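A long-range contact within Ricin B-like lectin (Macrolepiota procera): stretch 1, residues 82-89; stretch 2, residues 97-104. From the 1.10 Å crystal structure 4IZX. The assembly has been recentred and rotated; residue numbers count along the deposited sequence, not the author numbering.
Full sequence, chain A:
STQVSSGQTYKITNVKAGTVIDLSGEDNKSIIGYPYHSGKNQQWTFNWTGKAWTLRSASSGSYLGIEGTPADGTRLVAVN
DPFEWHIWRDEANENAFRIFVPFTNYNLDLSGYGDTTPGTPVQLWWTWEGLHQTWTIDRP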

ATOM      1  N   PRO A  82     -11.152   9.949   0.287  1.00 10.68           N
ATOM      2  CA  PRO A  82     -10.510   9.057  -0.665  1.00 10.81           C
ATOM      3  C   PRO A  82      -9.288   9.716  -1.279  1.00 11.04           C
ATOM      4  O   PRO A  82      -9.317  10.885  -1.685  1.00 13.08           O
ATOM      5  N   PHE A  83      -8.204   8.968  -1.323  1.00  9.41           N
ATOM      6  CA  PHE A  83      -6.950   9.432  -1.901  1.00  9.02           C
ATOM      7  C   PHE A  83      -6.632   8.559  -3.118  1.00  8.73           C
ATOM      8  O   PHE A  83      -6.577   7.334  -3.026  1.00  8.50           O
ATOM      9  N   GLU A  84      -6.442   9.196  -4.263  1.00  8.23           N
ATOM     10  CA  GLU A  84      -6.205   8.483  -5.519  1.00  8.09           C
ATOM     11  C   GLU A  84      -4.763   8.045  -5.691  1.00  7.76           C
ATOM     12  O   GLU A  84      -3.818   8.825  -5.486  1.00  8.97           O
ATOM     13  N   TRP A  85      -4.637   6.818  -6.173  1.00  7.20           N
ATOM     14  CA  TRP A  85      -3.370   6.175  -6.496  1.00  6.88           C
ATOM     15  C   TRP A  85      -3.390   5.685  -7.937  1.00  6.84           C
ATOM     16  O   TRP A  85      -4.414   5.269  -8.448  1.00  7.68           O
ATOM     17  N   HIS A  86      -2.216   5.665  -8.570  1.00  6.68           N
ATOM     18  CA  HIS A  86      -2.023   4.924  -9.805  1.00  7.45           C
ATOM     19  C   HIS A  86      -1.371   3.584  -9.444  1.00  6.81           C
ATOM     20  O   HIS A  86      -0.450   3.532  -8.647  1.00  8.96           O
ATOM     21  N   ILE A  87      -1.871   2.504 -10.035  1.00  6.96           N
ATOM     22  CA  ILE A  87      -1.383   1.172  -9.748  1.00  6.87           C
ATOM     23  C   ILE A  87      -0.994   0.521 -11.061  1.00  6.82           C
ATOM     24  O   ILE A  87      -1.797   0.470 -11.976  1.00  7.36           O
ATOM     25  N   TRP A  88       0.249   0.058 -11.152  1.00  6.90           N
ATOM     26  CA  TRP A  88       0.758  -0.519 -12.379  1.00  7.74           C
ATOM     27  C   TRP A  88       1.471  -1.801 -12.083  1.00  7.76           C
ATOM     28  O   TRP A  88       2.088  -1.952 -11.031  1.00  8.31           O
ATOM     29  N   ARG A  89       1.460  -2.722 -13.036  1.00  8.58           N
ATOM     30  CA  ARG A  89       2.334  -3.895 -12.915  1.00  8.80           C
ATOM     31  C   ARG A  89       3.795  -3.459 -12.890  1.00  9.73           C
ATOM     32  O   ARG A  89       4.203  -2.536 -13.603  1.00 10.67           O
ATOM     33  N   PHE A  97       3.048  -5.434  -8.405  1.00  6.08           N
ATOM     34  CA  PHE A  97       2.571  -4.103  -8.652  1.00  6.27           C
ATOM     35  C   PHE A  97       3.412  -3.057  -7.929  1.00  6.21           C
ATOM     36  O   PHE A  97       4.036  -3.317  -6.893  1.00  6.94           O
ATOM     37  N   ARG A  98       3.345  -1.846  -8.465  1.00  6.49           N
ATOM     38  CA  ARG A  98       3.785  -0.639  -7.812  1.00  6.38           C
ATOM     39  C   ARG A  98       2.601   0.302  -7.665  1.00  6.35           C
ATOM     40  O   ARG A  98       1.709   0.347  -8.519  1.00  7.64           O
ATOM     41  N   ILE A  99       2.604   1.085  -6.587  1.00  6.32           N
ATOM     42  CA  ILE A  99       1.498   1.957  -6.226  1.00  6.08           C
ATOM     43  C   ILE A  99       2.079   3.360  -6.108  1.00  6.15           C
ATOM     44  O   ILE A  99       2.932   3.610  -5.239  1.00  6.27           O
ATOM     45  N   PHE A 100       1.701   4.219  -7.029  1.00  6.67           N
ATOM     46  CA  PHE A 100       2.287   5.560  -7.218  1.00  6.66           C
ATOM     47  C   PHE A 100       1.314   6.637  -6.796  1.00  6.58           C
ATOM     48  O   PHE A 100       0.135   6.608  -7.094  1.00  7.12           O
ATOM     49  N   VAL A 101       1.855   7.732  -6.246  1.00  7.22           N
ATOM     50  CA  VAL A 101       1.085   8.989  -6.224  1.00  7.97           C
ATOM     51  C   VAL A 101       0.919   9.404  -7.694  1.00  8.92           C
ATOM     52  O   VAL A 101       1.905   9.457  -8.447  1.00  9.20           O
ATOM     53  N   PRO A 102      -0.319   9.705  -8.109  1.00  8.46           N
ATOM     54  CA  PRO A 102      -0.548   9.949  -9.527  1.00 10.09           C
ATOM     55  C   PRO A 102       0.332  11.001 -10.107  1.00 11.14           C
ATOM     56  O   PRO A 102       0.522  12.064  -9.496  1.00 12.39           O
ATOM     57  N   PHE A 103       0.905  10.676 -11.276  1.00 14.04           N
ATOM     58  CA  PHE A 103       1.696  11.612 -12.084  1.00 18.28           C
ATOM     59  C   PHE A 103       2.993  12.023 -11.407  1.00 17.03           C
ATOM     60  O   PHE A 103       3.612  13.009 -11.762  1.00 21.58           O
ATOM     61  N   THR A 104       3.460  11.189 -10.482  1.00 13.37           N
ATOM     62  CA  THR A 104       4.758  11.368  -9.863  1.00 12.79           C
ATOM     63  C   THR A 104       5.554  10.083 -10.034  1.00 11.34           C
ATOM     64  O   THR A 104       5.007   9.016 -10.378  1.00 13.20           O
TER

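The two strands, one ending at Arg89 and the other spanning 97-100, run antiparallel, their N-to-C directions 158° apart, and four backbone hydrogen bonds fix the register. His86 N to Phe100 O (2.9 Å) and Phe100 N to His86 O (2.8 Å) form one pair; Trp88 N to Arg98 O (3.0 Å) and Arg98 N to Trp88 O (2.9 Å) form the next, with N-H...O angles of 161-175°. This register puts His86, Trp88, Arg98 and Phe100 on one face of the sheet and Ile87 and Ile99 on the other.

Apolar contacts dominate the Ile87 face. Ile87 and Ile99 are both m,t; Ile87 CG1 lies 4.2 Å from Ile99 CG1, and Ile87 CG2 lies 3.8 Å from Phe97 CD1. Beyond the paired strand residues, Trp85 (chi1 m) continues the packing: its CE3 reaches Ile99 CG2 at 3.7 Å and its CZ3 reaches Val101 CG2 at 3.8 Å.

Aromatic rings organise the rest. His86 (m) leaves the sheet on the face it shares with Phe100, but its ring end turns back to the second stretch. Pro102 CB sits 3.7 Å from the centroid of the His86 ring, only 11° off the normal, a CH-pi contact over the face. The edge of the same imidazole points at the face of Phe103, with centroids 4.8 Å apart and planes at 77°. Trp88 and Phe100, both m at chi1, approach obliquely, Trp88 CD1 to Phe100 CD1 at 3.9 Å.

Arg89 (m,m,t) starts away from the second stretch, yet its chain folds over Phe97: Arg89 CD lies 4.1 Å from the Phe97 ring centroid, and Arg89 CZ is 3.3 Å from Phe97 CZ. No side-chain hydrogen bond links the stretches; the Arg89 guanidinium finds its partners elsewhere in the structure. Within stretch 2, Thr104 OG1 donates to Val101 O (2.8 Å), bracing the type II turn.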

ATOM      1  CB  PRO A  82     -11.596   8.815  -1.716  1.00 12.88           C
ATOM      2  CG  PRO A  82     -12.885   9.120  -1.039  1.00 13.67           C
ATOM      3  CD  PRO A  82     -12.554  10.174  -0.048  1.00 13.12           C
ATOM      4  CB  PHE A  83      -5.812   9.351  -0.885  1.00  9.26           C
ATOM      5  CG  PHE A  83      -4.513   9.893  -1.382  1.00 10.41           C
ATOM      6  CD1 PHE A  83      -4.219  11.226  -1.298  1.00 13.03           C
ATOM      7  CD2 PHE A  83      -3.615   9.066  -2.010  1.00 10.12           C
ATOM      8  CE1 PHE A  83      -3.023  11.720  -1.786  1.00 13.58           C
ATOM      9  CE2 PHE A  83      -2.418   9.555  -2.497  1.00 11.97           C
ATOM     10  CZ  PHE A  83      -2.118  10.890  -2.368  1.00 12.47           C
ATOM     11  CB  GLU A  84      -6.655   9.314  -6.716  1.00  9.03           C
ATOM     12  CG  GLU A  84      -8.173   9.340  -6.895  1.00 10.66           C
ATOM     13  CD  GLU A  84      -8.626  10.094  -8.131  1.00 11.99           C
ATOM     14  OE1 GLU A  84      -9.658   9.753  -8.711  1.00 13.30           O
ATOM     15  OE2 GLU A  84      -7.966  11.086  -8.499  1.00 14.70           O
ATOM     16  CB  TRP A  85      -3.145   4.943  -5.592  1.00  6.97           C
ATOM     17  CG  TRP A  85      -3.063   5.264  -4.147  1.00  6.73           C
ATOM     18  CD1 TRP A  85      -4.043   5.138  -3.222  1.00  7.27           C
ATOM     19  CD2 TRP A  85      -1.904   5.728  -3.437  1.00  6.22           C
ATOM     20  NE1 TRP A  85      -3.560   5.481  -1.966  1.00  7.58           N
ATOM     21  CE2 TRP A  85      -2.250   5.840  -2.079  1.00  7.18           C
ATOM     22  CE3 TRP A  85      -0.600   6.076  -3.817  1.00  7.25           C
ATOM     23  CZ2 TRP A  85      -1.331   6.251  -1.104  1.00  7.75           C
ATOM     24  CZ3 TRP A  85       0.291   6.483  -2.857  1.00  7.63           C
ATOM     25  CH2 TRP A  85      -0.082   6.567  -1.517  1.00  8.70           C
ATOM     26  CB  HIS A  86      -1.121   5.664 -10.787  1.00  8.36           C
ATOM     27  CG  HIS A  86      -1.792   6.827 -11.469  1.00  9.62           C
ATOM     28  ND1 HIS A  86      -1.123   7.668 -12.342  1.00 11.95           N
ATOM     29  CD2 HIS A  86      -3.083   7.240 -11.448  1.00 10.25           C
ATOM     30  CE1 HIS A  86      -1.985   8.537 -12.830  1.00 13.20           C
ATOM     31  NE2 HIS A  86      -3.174   8.302 -12.308  1.00 12.25           N
ATOM     32  CB  ILE A  87      -2.431   0.334  -8.996  1.00  7.64           C
ATOM     33  CG1 ILE A  87      -2.821   1.031  -7.686  1.00  8.53           C
ATOM     34  CG2 ILE A  87      -1.896  -1.065  -8.765  1.00  8.49           C
ATOM     35  CD1 ILE A  87      -3.819   0.283  -6.856  1.00 10.08           C
ATOM     36  CB  TRP A  88       1.749   0.406 -13.101  1.00  8.20           C
ATOM     37  CG  TRP A  88       1.178   1.759 -13.392  1.00  8.50           C
ATOM     38  CD1 TRP A  88       1.647   2.961 -12.930  1.00  9.76           C
ATOM     39  CD2 TRP A  88       0.025   2.054 -14.191  1.00  8.48           C
ATOM     40  NE1 TRP A  88       0.832   3.971 -13.359  1.00  9.50           N
ATOM     41  CE2 TRP A  88      -0.162   3.451 -14.146  1.00  9.25           C
ATOM     42  CE3 TRP A  88      -0.866   1.272 -14.947  1.00  8.92           C
ATOM     43  CZ2 TRP A  88      -1.256   4.072 -14.793  1.00 10.67           C
ATOM     44  CZ3 TRP A  88      -1.931   1.895 -15.579  1.00  9.94           C
ATOM     45  CH2 TRP A  88      -2.106   3.282 -15.503  1.00 10.55           C
ATOM     46  CB  ARG A  89       2.133  -4.832 -14.087  1.00 10.56           C
ATOM     47  CG  ARG A  89       0.763  -5.430 -14.140  1.00 10.94           C
ATOM     48  CD  ARG A  89       0.571  -6.567 -13.206  1.00 13.44           C
ATOM     49  NE  ARG A  89      -0.756  -7.146 -13.353  1.00 12.76           N
ATOM     50  CZ  ARG A  89      -1.181  -8.236 -12.729  1.00 14.51           C
ATOM     51  NH1 ARG A  89      -0.385  -8.949 -11.938  1.00 16.31           N
ATOM     52  NH2 ARG A  89      -2.467  -8.583 -12.840  1.00 15.58           N
ATOM     53  CB  PHE A  97       1.117  -3.953  -8.120  1.00  7.25           C
ATOM     54  CG  PHE A  97       0.126  -4.826  -8.833  1.00  7.02           C
ATOM     55  CD1 PHE A  97      -0.552  -4.372  -9.939  1.00  8.48           C
ATOM     56  CD2 PHE A  97      -0.156  -6.092  -8.382  1.00  8.47           C
ATOM     57  CE1 PHE A  97      -1.541  -5.115 -10.525  1.00 11.24           C
ATOM     58  CE2 PHE A  97      -1.107  -6.860  -8.993  1.00 11.32           C
ATOM     59  CZ  PHE A  97      -1.808  -6.363 -10.056  1.00 12.63           C
ATOM     60  CB  ARG A  98       4.903   0.041  -8.616  1.00  7.30           C
ATOM     61  CG  ARG A  98       6.177  -0.795  -8.602  1.00  7.43           C
ATOM     62  CD  ARG A  98       7.212  -0.253  -9.554  1.00  8.78           C
ATOM     63  NE  ARG A  98       8.429  -1.034  -9.509  1.00  8.25           N
ATOM     64  CZ  ARG A  98       9.447  -0.817  -8.702  1.00  7.51           C
ATOM     65  NH1 ARG A  98       9.446   0.227  -7.905  1.00  7.86           N
ATOM     66  NH2 ARG A  98      10.488  -1.639  -8.712  1.00  8.51           N
ATOM     67  CB  ILE A  99       0.825   1.476  -4.937  1.00  6.61           C
ATOM     68  CG1 ILE A  99       0.296   0.025  -5.089  1.00  7.25           C
ATOM     69  CG2 ILE A  99      -0.303   2.424  -4.539  1.00  7.29           C
ATOM     70  CD1 ILE A  99      -0.229  -0.593  -3.805  1.00  9.95           C
ATOM     71  CB  PHE A 100       2.609   5.810  -8.690  1.00  6.95           C
ATOM     72  CG  PHE A 100       3.800   5.079  -9.224  1.00  6.75           C
ATOM     73  CD1 PHE A 100       3.693   3.811  -9.730  1.00  7.88           C
ATOM     74  CD2 PHE A 100       5.020   5.719  -9.289  1.00  8.22           C
ATOM     75  CE1 PHE A 100       4.796   3.178 -10.277  1.00  9.47           C
ATOM     76  CE2 PHE A 100       6.129   5.090  -9.790  1.00  9.81           C
ATOM     77  CZ  PHE A 100       6.013   3.843 -10.323  1.00 10.43           C
ATOM     78  CB  VAL A 101       1.773  10.105  -5.416  1.00  8.64           C
ATOM     79  CG1 VAL A 101       0.973  11.401  -5.465  1.00 10.24           C
ATOM     80  CG2 VAL A 101       2.006   9.654  -3.964  1.00  9.20           C
ATOM     81  CB  PRO A 102      -2.011  10.375  -9.573  1.00 10.81           C
ATOM     82  CG  PRO A 102      -2.626   9.593  -8.458  1.00 10.97           C
ATOM     83  CD  PRO A 102      -1.596   9.678  -7.366  1.00  9.26           C
ATOM     84  CB  PHE A 103       0.857  12.821 -12.451  1.00 22.25           C
ATOM     85  CG  PHE A 103      -0.442  12.465 -13.147  1.00 22.29           C
ATOM     86  CD1 PHE A 103      -0.443  11.849 -14.391  1.00 26.82           C
ATOM     87  CD2 PHE A 103      -1.632  12.698 -12.528  1.00 27.26           C
ATOM     88  CE1 PHE A 103      -1.635  11.502 -15.014  1.00 27.04           C
ATOM     89  CE2 PHE A 103      -2.820  12.405 -13.148  1.00 26.74           C
ATOM     90  CZ  PHE A 103      -2.829  11.786 -14.378  1.00 27.18           C
ATOM     91  CB  THR A 104       4.670  11.655  -8.355  1.00 11.87           C
ATOM     92  OG1 THR A 104       4.431  10.451  -7.620  1.00 10.33           O
ATOM     93  CG2 THR A 104       3.584  12.700  -8.047  1.00 14.25           C
TER